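Local coordinates for conserved protein (Methanothermobacter thermautotrophicus, PDB 2WNY) that is of unknown function but belongs to an RNA-binding protein family and is associated with the exosome superoperon, so probably binds RNA, at residues N10-L15 with H117-V122; R31-G36 with Q100-G105; P39-A44 with T53-R58; E74-R79 with W107-H112. The protein carries 1 engineered substitution. All blocks are in the same frame, centred on the assembly; numbering follows the deposited sequence.

Interaction 1: residues N10-L15 with H117-V122. Engineered in segment 10-15: C14 (natural residue Arg).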
loop_
_atom_site.group_PDB
_atom_site.type_symbol
_atom_site.label_atom_id
_atom_site.label_comp_id
_atom_site.label_asym_id
_atom_site.label_seq_id
_atom_site.Cartn_x
_atom_site.Cartn_y
_atom_site.Cartn_z
ATOM N N ASN A 10 6.800 -6.944 -5.450
ATOM C CA ASN A 10 6.034 -5.920 -6.142
ATOM C C ASN A 10 5.002 -5.345 -5.170
ATOM O O ASN A 10 4.772 -5.916 -4.088
ATOM C CB ASN A 10 5.382 -6.513 -7.399
ATOM C CG ASN A 10 4.316 -7.557 -7.077
ATOM O OD1 ASN A 10 3.311 -7.246 -6.449
ATOM N ND2 ASN A 10 4.531 -8.792 -7.516
ATOM N N ILE A 11 4.397 -4.223 -5.544
ATOM C CA ILE A 11 3.284 -3.656 -4.772
ATOM C C ILE A 11 2.160 -3.351 -5.749
ATOM O O ILE A 11 2.390 -2.666 -6.769
ATOM C CB ILE A 11 3.659 -2.318 -4.094
ATOM C CG1 ILE A 11 4.914 -2.475 -3.238
ATOM C CG2 ILE A 11 2.484 -1.814 -3.233
ATOM C CD1 ILE A 11 5.283 -1.237 -2.444
ATOM N N SER A 12 0.975 -3.885 -5.466
ATOM C CA SER A 12 -0.233 -3.488 -6.177
ATOM C C SER A 12 -0.874 -2.398 -5.315
ATOM O O SER A 12 -0.846 -2.490 -4.078
ATOM C CB SER A 12 -1.204 -4.654 -6.333
ATOM O OG SER A 12 -0.714 -5.621 -7.235
ATOM N N TYR A 13 -1.431 -1.373 -5.952
ATOM C CA TYR A 13 -2.116 -0.321 -5.198
ATOM C C TYR A 13 -3.420 0.049 -5.865
ATOM O O TYR A 13 -3.589 -0.094 -7.100
ATOM C CB TYR A 13 -1.216 0.906 -4.964
ATOM C CG TYR A 13 -0.835 1.624 -6.234
ATOM C CD1 TYR A 13 -1.701 2.559 -6.818
ATOM C CD2 TYR A 13 0.377 1.367 -6.858
ATOM C CE1 TYR A 13 -1.369 3.206 -7.995
ATOM C CE2 TYR A 13 0.712 2.004 -8.023
ATOM C CZ TYR A 13 -0.158 2.934 -8.583
ATOM O OH TYR A 13 0.185 3.569 -9.739
ATOM N N CYS A 14 -4.359 0.481 -5.028
ATOM C CA CYS A 14 -5.664 0.884 -5.461
ATOM C C CYS A 14 -6.119 2.078 -4.606
ATOM O O CYS A 14 -5.952 2.056 -3.388
ATOM C CB CYS A 14 -6.613 -0.314 -5.265
ATOM S SG CYS A 14 -8.194 -0.030 -5.886
ATOM N N LEU A 15 -6.693 3.110 -5.222
ATOM C CA LEU A 15 -7.399 4.172 -4.440
ATOM C C LEU A 15 -8.449 4.813 -5.310
ATOM O O LEU A 15 -8.474 4.588 -6.532
ATOM C CB LEU A 15 -6.468 5.190 -3.760
ATOM C CG LEU A 15 -5.689 6.244 -4.548
ATOM C CD1 LEU A 15 -5.133 7.264 -3.572
ATOM C CD2 LEU A 15 -4.587 5.614 -5.395
ATOM N N HIS A 117 -5.132 1.429 -0.793
ATOM C CA HIS A 117 -5.003 0.003 -0.496
ATOM C C HIS A 117 -3.709 -0.480 -1.137
ATOM O O HIS A 117 -3.533 -0.336 -2.348
ATOM C CB HIS A 117 -6.163 -0.813 -1.082
ATOM C CG HIS A 117 -7.509 -0.507 -0.489
ATOM N ND1 HIS A 117 -8.146 0.707 -0.653
ATOM C CD2 HIS A 117 -8.372 -1.290 0.210
ATOM C CE1 HIS A 117 -9.319 0.676 -0.042
ATOM N NE2 HIS A 117 -9.480 -0.522 0.488
ATOM N N LEU A 118 -2.826 -1.058 -0.338
ATOM C CA LEU A 118 -1.627 -1.709 -0.874
ATOM C C LEU A 118 -1.687 -3.224 -0.696
ATOM O O LEU A 118 -2.036 -3.737 0.388
ATOM C CB LEU A 118 -0.378 -1.152 -0.207
ATOM C CG LEU A 118 -0.311 0.373 -0.081
ATOM C CD1 LEU A 118 0.837 0.759 0.831
ATOM C CD2 LEU A 118 -0.165 1.031 -1.431
ATOM N N LYS A 119 -1.412 -3.939 -1.776
ATOM C CA LYS A 119 -1.207 -5.380 -1.698
ATOM C C LYS A 119 0.283 -5.583 -1.943
ATOM O O LYS A 119 0.771 -5.459 -3.077
ATOM C CB LYS A 119 -2.057 -6.120 -2.728
ATOM C CG LYS A 119 -1.865 -7.639 -2.716
ATOM C CD LYS A 119 -2.780 -8.349 -3.709
ATOM C CE LYS A 119 -2.145 -8.497 -5.095
ATOM N NZ LYS A 119 -0.882 -9.301 -5.078
ATOM N N ILE A 120 1.008 -5.852 -0.872
ATOM C CA ILE A 120 2.462 -5.955 -0.940
ATOM C C ILE A 120 2.918 -7.431 -1.012
ATOM O O ILE A 120 2.768 -8.190 -0.039
ATOM C CB ILE A 120 3.133 -5.257 0.268
ATOM C CG1 ILE A 120 2.696 -3.792 0.388
ATOM C CG2 ILE A 120 4.693 -5.332 0.135
ATOM C CD1 ILE A 120 3.017 -3.150 1.772
ATOM N N LYS A 121 3.479 -7.828 -2.159
ATOM C CA LYS A 121 4.020 -9.186 -2.317
ATOM C C LYS A 121 5.389 -9.311 -1.632
ATOM O O LYS A 121 6.426 -8.919 -2.175
ATOM C CB LYS A 121 4.085 -9.621 -3.790
ATOM C CG LYS A 121 4.331 -11.147 -3.975
ATOM C CD LYS A 121 4.260 -11.537 -5.436
ATOM C CE LYS A 121 4.661 -12.988 -5.640
ATOM N NZ LYS A 121 4.678 -13.312 -7.087
ATOM N N VAL A 122 5.369 -9.884 -0.437
ATOM C CA VAL A 122 6.548 -10.025 0.383
ATOM C C VAL A 122 7.409 -11.174 -0.130
ATOM O O VAL A 122 6.900 -12.259 -0.432
ATOM C CB VAL A 122 6.164 -10.232 1.867
ATOM C CG1 VAL A 122 7.398 -10.511 2.748
ATOM C CG2 VAL A 122 5.375 -9.013 2.374
HETATM O O HOH W 1 1.024 -7.380 -5.150
#
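Strands 10-15 and 117-122 run antiparallel as neighbours in the interior of the six-stranded sheet. S12 N reaches K119 O at 2.9 Å and K119 N returns to S12 O at 2.8 Å. C14, an engineered residue, pairs likewise with H117. On the tight side I11, L118 and I120 pack on F68 of helix 62-76, while Y13 packs on I34 and L118 on V33. Here Y13 CB meets L118 CD2 at 3.7 Å, and I11 CG2 lies 4.1 Å from I120 CG1, the two side chains side by side.

The other face is looser and more open to solvent: S12, K119 and H117 are partly exposed and K121 exposed, though N10 is buried. N10 holds CG in the crowded position between its backbone N and carbonyl carbon (chi1 66°), crossing K121 obliquely so that ND2 lies 3.5 Å from K121 CD. An alanine here would lose OD1 and ND2, and would probably weaken this packing and the hold on a bridging water. That water donates to N10 OD1 (2.6 Å) and to K119 O, and accepts from S12 OG. The K119 chain bends at its last two torsions, and NZ gives the water its fourth bond at 2.7 Å.

Interaction 2: residues R31-G36 with Q100-G105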
loop_
_atom_site.group_PDB
_atom_site.type_symbol
_atom_site.label_atom_id
_atom_site.label_comp_id
_atom_site.label_asym_id
_atom_site.label_seq_id
_atom_site.Cartn_x
_atom_site.Cartn_y
_atom_site.Cartn_z
ATOM N N ARG A 31 1.284 9.638 -4.046
ATOM C CA ARG A 31 2.738 9.872 -4.186
ATOM C C ARG A 31 3.452 10.210 -2.888
ATOM O O ARG A 31 4.681 10.328 -2.864
ATOM C CB ARG A 31 3.006 10.935 -5.254
ATOM C CG ARG A 31 2.745 10.359 -6.637
ATOM C CD ARG A 31 2.922 11.360 -7.739
ATOM N NE ARG A 31 2.571 10.707 -9.000
ATOM C CZ ARG A 31 2.244 11.342 -10.119
ATOM N NH1 ARG A 31 2.225 12.667 -10.162
ATOM N NH2 ARG A 31 1.932 10.631 -11.200
ATOM N N ASN A 32 2.694 10.363 -1.804
ATOM C CA ASN A 32 3.320 10.401 -0.484
ATOM C C ASN A 32 3.500 8.989 0.064
ATOM O O ASN A 32 4.061 8.785 1.124
ATOM C CB ASN A 32 2.511 11.264 0.471
ATOM C CG ASN A 32 2.723 12.740 0.226
ATOM O OD1 ASN A 32 3.763 13.138 -0.280
ATOM N ND2 ASN A 32 1.732 13.552 0.555
ATOM N N VAL A 33 2.979 8.008 -0.663
ATOM C CA VAL A 33 3.125 6.622 -0.260
ATOM C C VAL A 33 4.029 5.966 -1.297
ATOM O O VAL A 33 4.991 5.284 -0.950
ATOM C CB VAL A 33 1.753 5.896 -0.185
ATOM C CG1 VAL A 33 1.928 4.404 0.132
ATOM C CG2 VAL A 33 0.822 6.557 0.859
ATOM N N ILE A 34 3.760 6.199 -2.580
ATOM C CA ILE A 34 4.678 5.692 -3.608
ATOM C C ILE A 34 5.047 6.834 -4.534
ATOM O O ILE A 34 4.308 7.122 -5.474
ATOM C CB ILE A 34 4.023 4.547 -4.422
ATOM C CG1 ILE A 34 3.604 3.387 -3.509
ATOM C CG2 ILE A 34 4.944 4.073 -5.534
ATOM C CD1 ILE A 34 2.733 2.322 -4.196
ATOM N N PRO A 35 6.179 7.521 -4.270
ATOM C CA PRO A 35 6.538 8.601 -5.179
ATOM C C PRO A 35 6.687 8.083 -6.601
ATOM O O PRO A 35 7.174 6.988 -6.810
ATOM C CB PRO A 35 7.905 9.067 -4.641
ATOM C CG PRO A 35 7.774 8.808 -3.138
ATOM C CD PRO A 35 7.139 7.420 -3.153
ATOM N N GLY A 36 6.239 8.872 -7.563
ATOM C CA GLY A 36 6.351 8.504 -8.962
ATOM C C GLY A 36 5.292 7.535 -9.444
ATOM O O GLY A 36 5.285 7.177 -10.623
ATOM N N GLN A 100 -6.437 10.885 3.612
ATOM C CA GLN A 100 -6.312 12.288 3.972
ATOM C C GLN A 100 -5.003 12.521 4.681
ATOM O O GLN A 100 -4.313 13.525 4.450
ATOM C CB GLN A 100 -7.488 12.723 4.861
ATOM C CG GLN A 100 -8.869 12.609 4.200
ATOM C CD GLN A 100 -8.963 13.249 2.834
ATOM O OE1 GLN A 100 -8.442 14.333 2.579
ATOM N NE2 GLN A 100 -9.629 12.556 1.929
ATOM N N LYS A 101 -4.668 11.582 5.561
ATOM C CA LYS A 101 -3.363 11.574 6.194
ATOM C C LYS A 101 -2.230 11.456 5.175
ATOM O O LYS A 101 -1.249 12.204 5.260
ATOM C CB LYS A 101 -3.282 10.473 7.251
ATOM C CG LYS A 101 -4.168 10.738 8.461
ATOM C CD LYS A 101 -3.839 12.044 9.205
ATOM C CE LYS A 101 -2.786 11.830 10.292
ATOM N NZ LYS A 101 -2.566 13.074 11.116
ATOM N N ALA A 102 -2.361 10.556 4.202
ATOM C CA ALA A 102 -1.362 10.477 3.117
ATOM C C ALA A 102 -1.162 11.820 2.414
ATOM O O ALA A 102 -0.045 12.192 2.084
ATOM C CB ALA A 102 -1.755 9.379 2.098
ATOM N N LEU A 103 -2.241 12.568 2.184
ATOM C CA LEU A 103 -2.097 13.855 1.519
ATOM C C LEU A 103 -1.244 14.795 2.384
ATOM O O LEU A 103 -0.484 15.624 1.861
ATOM C CB LEU A 103 -3.464 14.479 1.217
ATOM C CG LEU A 103 -3.422 15.885 0.625
ATOM C CD1 LEU A 103 -2.795 15.851 -0.757
ATOM C CD2 LEU A 103 -4.835 16.430 0.556
ATOM N N GLU A 104 -1.345 14.645 3.701
ATOM C CA GLU A 104 -0.507 15.438 4.603
ATOM C C GLU A 104 0.875 14.802 4.844
ATOM O O GLU A 104 1.633 15.292 5.660
ATOM C CB GLU A 104 -1.219 15.715 5.945
ATOM C CG GLU A 104 -2.602 16.334 5.836
ATOM C CD GLU A 104 -2.601 17.737 5.216
ATOM O OE1 GLU A 104 -1.711 18.543 5.574
ATOM O OE2 GLU A 104 -3.507 18.036 4.386
ATOM N N GLY A 105 1.189 13.722 4.129
ATOM C CA GLY A 105 2.509 13.084 4.227
ATOM C C GLY A 105 2.642 12.148 5.416
ATOM O O GLY A 105 3.747 11.874 5.884
#
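A Schellman motif ends the short helix 99-103, and the loop after helix 23-30 docks onto it chiefly through N32. G105, with positive phi (82°), is the C-prime residue: its N bonds to A102 O at 2.8 Å, while V106 N reaches back to K101 O. The same A102 carbonyl takes a second donor from the loop. N32 sets CG anti to its carbonyl carbon (chi1 -77°), which points the amide at the helix end, and ND2 donates to A102 O at 2.7 Å with an N-H...O angle of 156°. The acceptor lies close to the plane of the N32 amide, and ND2 in turn lies in the plane of the carbonyl, so A102 O is gripped twice. L103 O is also near ND2, but the angle is too poor for a bond. An alanine in place of N32 would lose that amide, and would probably loosen the loop from the helix end and leave A102 O with only G105 N of these two donors. The backbone of N32 is fixed as well, its O accepting from W107 NE1. Next to the polar link, on the side of I116 of strand 115-122, V33 CG2 rests 4.0 Å from A102 CB.

Interaction 3: residues P39-A44 with T53-R58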
loop_
_atom_site.group_PDB
_atom_site.type_symbol
_atom_site.label_atom_id
_atom_site.label_comp_id
_atom_site.label_asym_id
_atom_site.label_seq_id
_atom_site.Cartn_x
_atom_site.Cartn_y
_atom_site.Cartn_z
ATOM N N PRO A 39 -0.750 5.804 -11.862
ATOM C CA PRO A 39 -1.822 4.826 -11.879
ATOM C C PRO A 39 -2.579 4.796 -13.192
ATOM O O PRO A 39 -2.629 5.806 -13.927
ATOM C CB PRO A 39 -2.753 5.297 -10.748
ATOM C CG PRO A 39 -2.431 6.741 -10.562
ATOM C CD PRO A 39 -1.017 6.933 -10.945
ATOM N N GLU A 40 -3.121 3.629 -13.504
ATOM C CA GLU A 40 -4.096 3.502 -14.580
ATOM C C GLU A 40 -5.416 3.972 -13.996
ATOM O O GLU A 40 -5.626 3.878 -12.782
ATOM C CB GLU A 40 -4.209 2.052 -15.067
ATOM C CG GLU A 40 -3.568 1.832 -16.420
ATOM C CD GLU A 40 -2.784 0.545 -16.485
ATOM O OE1 GLU A 40 -3.202 -0.362 -17.239
ATOM O OE2 GLU A 40 -1.755 0.443 -15.774
ATOM N N ARG A 41 -6.284 4.480 -14.864
ATOM C CA ARG A 41 -7.578 4.988 -14.455
ATOM C C ARG A 41 -8.652 4.024 -14.912
ATOM O O ARG A 41 -8.570 3.469 -16.010
ATOM C CB ARG A 41 -7.848 6.342 -15.108
ATOM C CG ARG A 41 -6.701 7.308 -15.016
ATOM C CD ARG A 41 -7.093 8.692 -15.500
ATOM N NE ARG A 41 -6.428 9.677 -14.661
ATOM C CZ ARG A 41 -5.110 9.732 -14.498
ATOM N NH1 ARG A 41 -4.327 8.872 -15.132
ATOM N NH2 ARG A 41 -4.576 10.649 -13.709
ATOM N N GLU A 42 -9.670 3.827 -14.084
ATOM C CA GLU A 42 -10.836 3.091 -14.554
ATOM C C GLU A 42 -12.061 3.580 -13.814
ATOM O O GLU A 42 -11.994 3.851 -12.611
ATOM C CB GLU A 42 -10.623 1.565 -14.455
ATOM C CG GLU A 42 -11.351 0.860 -13.315
ATOM C CD GLU A 42 -10.950 -0.599 -13.170
ATOM O OE1 GLU A 42 -10.522 -0.992 -12.059
ATOM O OE2 GLU A 42 -11.060 -1.348 -14.163
ATOM N N SER A 43 -13.176 3.681 -14.530
ATOM C CA SER A 43 -14.423 4.114 -13.937
ATOM C C SER A 43 -15.031 2.932 -13.175
ATOM O O SER A 43 -14.978 1.796 -13.652
ATOM C CB SER A 43 -15.363 4.621 -15.034
ATOM O OG SER A 43 -16.638 4.930 -14.520
ATOM N N ALA A 44 -15.572 3.195 -11.985
ATOM C CA ALA A 44 -16.203 2.148 -11.167
ATOM C C ALA A 44 -17.247 2.778 -10.264
ATOM O O ALA A 44 -17.566 3.957 -10.406
ATOM C CB ALA A 44 -15.160 1.366 -10.336
ATOM N N THR A 53 -13.464 7.181 -9.997
ATOM C CA THR A 53 -12.356 6.713 -10.784
ATOM C C THR A 53 -11.539 5.875 -9.828
ATOM O O THR A 53 -11.230 6.313 -8.726
ATOM C CB THR A 53 -11.485 7.860 -11.312
ATOM O OG1 THR A 53 -12.270 8.664 -12.181
ATOM C CG2 THR A 53 -10.319 7.301 -12.124
ATOM N N VAL A 54 -11.214 4.659 -10.243
ATOM C CA VAL A 54 -10.239 3.861 -9.494
ATOM C C VAL A 54 -8.870 4.127 -10.095
ATOM O O VAL A 54 -8.701 4.044 -11.314
ATOM C CB VAL A 54 -10.569 2.341 -9.564
ATOM C CG1 VAL A 54 -9.391 1.502 -9.087
ATOM C CG2 VAL A 54 -11.783 2.049 -8.727
ATOM N N LEU A 55 -7.913 4.471 -9.238
ATOM C CA LEU A 55 -6.515 4.592 -9.641
ATOM C C LEU A 55 -5.792 3.349 -9.168
ATOM O O LEU A 55 -5.702 3.112 -7.966
ATOM C CB LEU A 55 -5.880 5.842 -9.004
ATOM C CG LEU A 55 -6.614 7.145 -9.360
ATOM C CD1 LEU A 55 -6.135 8.293 -8.429
ATOM C CD2 LEU A 55 -6.426 7.521 -10.841
ATOM N N ARG A 56 -5.306 2.561 -10.114
ATOM C CA ARG A 56 -4.653 1.287 -9.841
ATOM C C ARG A 56 -3.263 1.202 -10.478
ATOM O O ARG A 56 -2.994 1.810 -11.512
ATOM C CB ARG A 56 -5.477 0.158 -10.452
ATOM C CG ARG A 56 -6.584 -0.383 -9.628
ATOM C CD ARG A 56 -7.184 -1.602 -10.355
ATOM N NE ARG A 56 -8.642 -1.668 -10.228
ATOM C CZ ARG A 56 -9.305 -2.415 -9.347
ATOM N NH1 ARG A 56 -8.652 -3.188 -8.484
ATOM N NH2 ARG A 56 -10.632 -2.381 -9.328
ATOM N N GLY A 57 -2.394 0.397 -9.882
ATOM C CA GLY A 57 -1.098 0.121 -10.480
ATOM C C GLY A 57 -0.510 -1.116 -9.851
ATOM O O GLY A 57 -0.939 -1.559 -8.769
ATOM N N ARG A 58 0.430 -1.702 -10.573
ATOM C CA ARG A 58 1.307 -2.734 -10.045
ATOM C C ARG A 58 2.711 -2.242 -10.333
ATOM O O ARG A 58 3.102 -1.991 -11.495
ATOM C CB ARG A 58 1.019 -4.100 -10.667
ATOM C CG ARG A 58 1.646 -5.265 -9.897
ATOM C CD ARG A 58 1.487 -6.546 -10.686
ATOM N NE ARG A 58 2.595 -7.490 -10.503
ATOM C CZ ARG A 58 3.868 -7.268 -10.850
ATOM N NH1 ARG A 58 4.248 -6.104 -11.374
ATOM N NH2 ARG A 58 4.777 -8.217 -10.650
HETATM O O HOH W 2 -0.044 -0.837 -13.581
#
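Segments 39-44 and 53-58 are the two arms of a beta hairpin, and backbone bonds set its antiparallel register. E40 and R56 form one hydrogen-bonded pair, with E40 N to R56 O at 2.7 Å and R56 N to E40 O in return; E42 and V54 form the next, where V54 N meets E42 O at 2.6 Å, nearly along the C=O axis. R41 opposite L55 and S43 opposite T53 are the non-hydrogen-bonded pairs.

A salt bridge between the two strands crosses diagonally on the face of E40, E42, V54 and R56. E42 OE1 takes R56 NE at 2.7 Å, close to the guanidinium plane, and a weak second bond from NH2 at 3.1 Å. A single oxygen is thus gripped by two nitrogens, and the carboxylate and guanidinium planes stand 89° apart instead of lying flat together. Farther along, toward R58, a water links E40 OE2 to R58 N.

Side-chain packing occurs on both faces. P39 CB touches L55 CB at 3.6 Å, the two lying side by side, and L55 CD2 sits over one face of the R41 guanidinium. On the salt-bridge face A44 CB meets V54 CG2 at 3.8 Å.

R41 in this conformer also bridges to E23, and L55 packs on V26 and I27, so helix 23-30 covers this side of the hairpin; strand 51-59 pairs with strand 8-17 on its far edge, while strand 40-45 is the outermost strand of the sheet at this end.

Interaction 4: residues E74-R79 with W107-H112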
loop_
_atom_site.group_PDB
_atom_site.type_symbol
_atom_site.label_atom_id
_atom_site.label_comp_id
_atom_site.label_asym_id
_atom_site.label_seq_id
_atom_site.Cartn_x
_atom_site.Cartn_y
_atom_site.Cartn_z
ATOM N N GLU A 74 10.890 2.872 8.406
ATOM C CA GLU A 74 10.883 3.979 9.383
ATOM C C GLU A 74 9.523 4.042 10.089
ATOM O O GLU A 74 9.443 4.155 11.314
ATOM C CB GLU A 74 11.153 5.333 8.713
ATOM C CG GLU A 74 12.445 5.429 7.928
ATOM C CD GLU A 74 12.470 6.614 6.964
ATOM O OE1 GLU A 74 11.427 7.290 6.780
ATOM O OE2 GLU A 74 13.549 6.868 6.385
ATOM N N VAL A 75 8.460 3.947 9.300
ATOM C CA VAL A 75 7.093 4.036 9.814
ATOM C C VAL A 75 6.795 2.892 10.801
ATOM O O VAL A 75 6.316 3.136 11.901
ATOM C CB VAL A 75 6.052 4.072 8.647
ATOM C CG1 VAL A 75 4.615 3.941 9.160
ATOM C CG2 VAL A 75 6.208 5.363 7.829
ATOM N N PHE A 76 7.123 1.659 10.416
ATOM C CA PHE A 76 6.629 0.474 11.123
ATOM C C PHE A 76 7.620 -0.263 12.035
ATOM O O PHE A 76 7.274 -1.302 12.627
ATOM C CB PHE A 76 5.936 -0.469 10.123
ATOM C CG PHE A 76 4.674 0.103 9.563
ATOM C CD1 PHE A 76 3.616 0.428 10.416
ATOM C CD2 PHE A 76 4.540 0.350 8.191
ATOM C CE1 PHE A 76 2.440 0.973 9.927
ATOM C CE2 PHE A 76 3.354 0.897 7.665
ATOM C CZ PHE A 76 2.300 1.212 8.531
ATOM N N ARG A 77 8.837 0.279 12.160
ATOM C CA ARG A 77 9.833 -0.176 13.141
ATOM C C ARG A 77 9.128 -0.286 14.492
ATOM O O ARG A 77 8.488 0.677 14.927
ATOM C CB ARG A 77 10.988 0.844 13.205
ATOM C CG ARG A 77 12.047 0.673 14.324
ATOM C CD ARG A 77 13.070 -0.421 14.035
ATOM N NE ARG A 77 13.738 -0.255 12.742
ATOM C CZ ARG A 77 14.570 -1.146 12.197
ATOM N NH1 ARG A 77 14.861 -2.283 12.830
ATOM N NH2 ARG A 77 15.118 -0.897 11.013
ATOM N N GLY A 78 9.199 -1.469 15.110
ATOM C CA GLY A 78 8.579 -1.738 16.412
ATOM C C GLY A 78 7.059 -1.720 16.439
ATOM O O GLY A 78 6.453 -1.659 17.504
ATOM N N ARG A 79 6.435 -1.775 15.267
ATOM C CA ARG A 79 4.988 -1.754 15.188
ATOM C C ARG A 79 4.486 -3.011 14.483
ATOM O O ARG A 79 3.468 -2.987 13.770
ATOM C CB ARG A 79 4.527 -0.481 14.461
ATOM C CG ARG A 79 4.686 0.785 15.283
ATOM C CD ARG A 79 4.383 2.023 14.479
ATOM N NE ARG A 79 2.971 2.088 14.096
ATOM C CZ ARG A 79 2.425 3.065 13.374
ATOM N NH1 ARG A 79 3.165 4.072 12.933
ATOM N NH2 ARG A 79 1.132 3.034 13.092
ATOM N N TRP A 107 1.618 8.366 7.139
ATOM C CA TRP A 107 1.143 7.016 6.878
ATOM C C TRP A 107 0.347 6.558 8.080
ATOM O O TRP A 107 0.903 6.303 9.154
ATOM C CB TRP A 107 2.311 6.067 6.644
ATOM C CG TRP A 107 2.983 6.175 5.317
ATOM C CD1 TRP A 107 3.040 7.272 4.484
ATOM C CD2 TRP A 107 3.753 5.144 4.682
ATOM N NE1 TRP A 107 3.798 6.970 3.358
ATOM C CE2 TRP A 107 4.244 5.675 3.459
ATOM C CE3 TRP A 107 4.077 3.819 5.027
ATOM C CZ2 TRP A 107 5.002 4.909 2.562
ATOM C CZ3 TRP A 107 4.841 3.063 4.138
ATOM C CH2 TRP A 107 5.313 3.617 2.937
ATOM N N GLU A 108 -0.964 6.455 7.905
ATOM C CA GLU A 108 -1.829 6.047 9.005
ATOM C C GLU A 108 -2.563 4.776 8.585
ATOM O O GLU A 108 -3.433 4.824 7.721
ATOM C CB GLU A 108 -2.804 7.178 9.359
ATOM C CG GLU A 108 -3.752 6.908 10.559
ATOM C CD GLU A 108 -3.015 6.750 11.884
ATOM O OE1 GLU A 108 -2.267 7.675 12.264
ATOM O OE2 GLU A 108 -3.195 5.703 12.544
ATOM N N PRO A 109 -2.218 3.634 9.210
ATOM C CA PRO A 109 -2.910 2.390 8.883
ATOM C C PRO A 109 -4.372 2.475 9.314
ATOM O O PRO A 109 -4.688 3.006 10.383
ATOM C CB PRO A 109 -2.156 1.331 9.701
ATOM C CG PRO A 109 -1.495 2.095 10.820
ATOM C CD PRO A 109 -1.246 3.483 10.311
ATOM N N VAL A 110 -5.262 1.997 8.457
ATOM C CA VAL A 110 -6.679 1.935 8.790
ATOM C C VAL A 110 -7.219 0.559 8.425
ATOM O O VAL A 110 -6.567 -0.201 7.696
ATOM C CB VAL A 110 -7.503 3.041 8.079
ATOM C CG1 VAL A 110 -7.158 4.436 8.628
ATOM C CG2 VAL A 110 -7.309 2.974 6.571
ATOM N N ARG A 111 -8.411 0.248 8.920
ATOM C CA ARG A 111 -9.021 -1.053 8.678
ATOM C C ARG A 111 -10.127 -0.977 7.626
ATOM O O ARG A 111 -10.305 -1.894 6.820
ATOM C CB ARG A 111 -9.557 -1.642 9.987
ATOM C CG ARG A 111 -8.472 -1.928 11.013
ATOM C CD ARG A 111 -7.604 -3.103 10.595
ATOM N NE ARG A 111 -6.586 -3.420 11.592
ATOM C CZ ARG A 111 -5.906 -4.563 11.639
ATOM N NH1 ARG A 111 -6.130 -5.522 10.745
ATOM N NH2 ARG A 111 -4.993 -4.750 12.584
ATOM N N HIS A 112 -10.876 0.116 7.661
ATOM C CA HIS A 112 -11.957 0.338 6.721
ATOM C C HIS A 112 -11.975 1.822 6.383
ATOM O O HIS A 112 -11.261 2.630 7.000
ATOM C CB HIS A 112 -13.320 -0.074 7.315
ATOM C CG HIS A 112 -13.424 -1.523 7.702
ATOM N ND1 HIS A 112 -13.214 -2.556 6.811
ATOM C CD2 HIS A 112 -13.745 -2.107 8.883
ATOM C CE1 HIS A 112 -13.382 -3.713 7.430
ATOM N NE2 HIS A 112 -13.707 -3.468 8.689
#
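Apolar packing carries most of this contact. V75 crosses W107 at about a right angle and brings CG2 to 3.8 Å from W107 CE3, while its other methyl, CG1, lies over the centre of its own neighbour's ring, 3.5 Å above the plane of F76. F76 also crosses the indole at about a right angle: F76 CE2 comes in at the indole edge, near its plane, 4.0 Å from W107 CE3. At another point of the F76 rim P109 CG lies near the ring plane, 4.2 Å from F76 CE1, the two side chains sliding past each other in opposite directions.

These residues sit where helix 62-76 ends in a type II beta turn, F76 to R79, closed by R79 N to F76 O at 2.8 Å. Facing it is the run W107-P109, at the start of a short, weakly bonded strand, 109-110, at the edge of the antiparallel sheet beside strand 92-98. The turn brings R79 back beside the helix end, next to the F76 rim.

The charged group then joins the packing. R79 bends at chi3 (66°), and F76 CE1 lies over the centre of one face of its guanidinium. R79 and P109 approach tip to tip, with NH2 3.6 Å from P109 CG. On the helix side NH1 makes a weak bond to V75 O at 3.4 Å, and R79 NE is held by a salt bridge to E82, a residue that also touches P109.

How the interactions relate
From the N terminus, segment 10-15 pairs with 117-122, near the far end of the chain, so interaction 1 closes the longest loop and the other three nest within it. Loop 31-36 opens interaction 2, which closes at the end of helix 99-103. Inside that span interaction 3 closes early, as a hairpin. Interaction 4 opens at 74-79, before interaction 2 has closed, and ends at 107-112, so these two cross; interactions 3 and 4 follow in series about 24 Å apart, centre to centre. Interaction 1 meets interaction 3 through the pairing of strands 8-17 and 51-59, and meets interaction 2 where Y13 and L118 pack on I34 and V33.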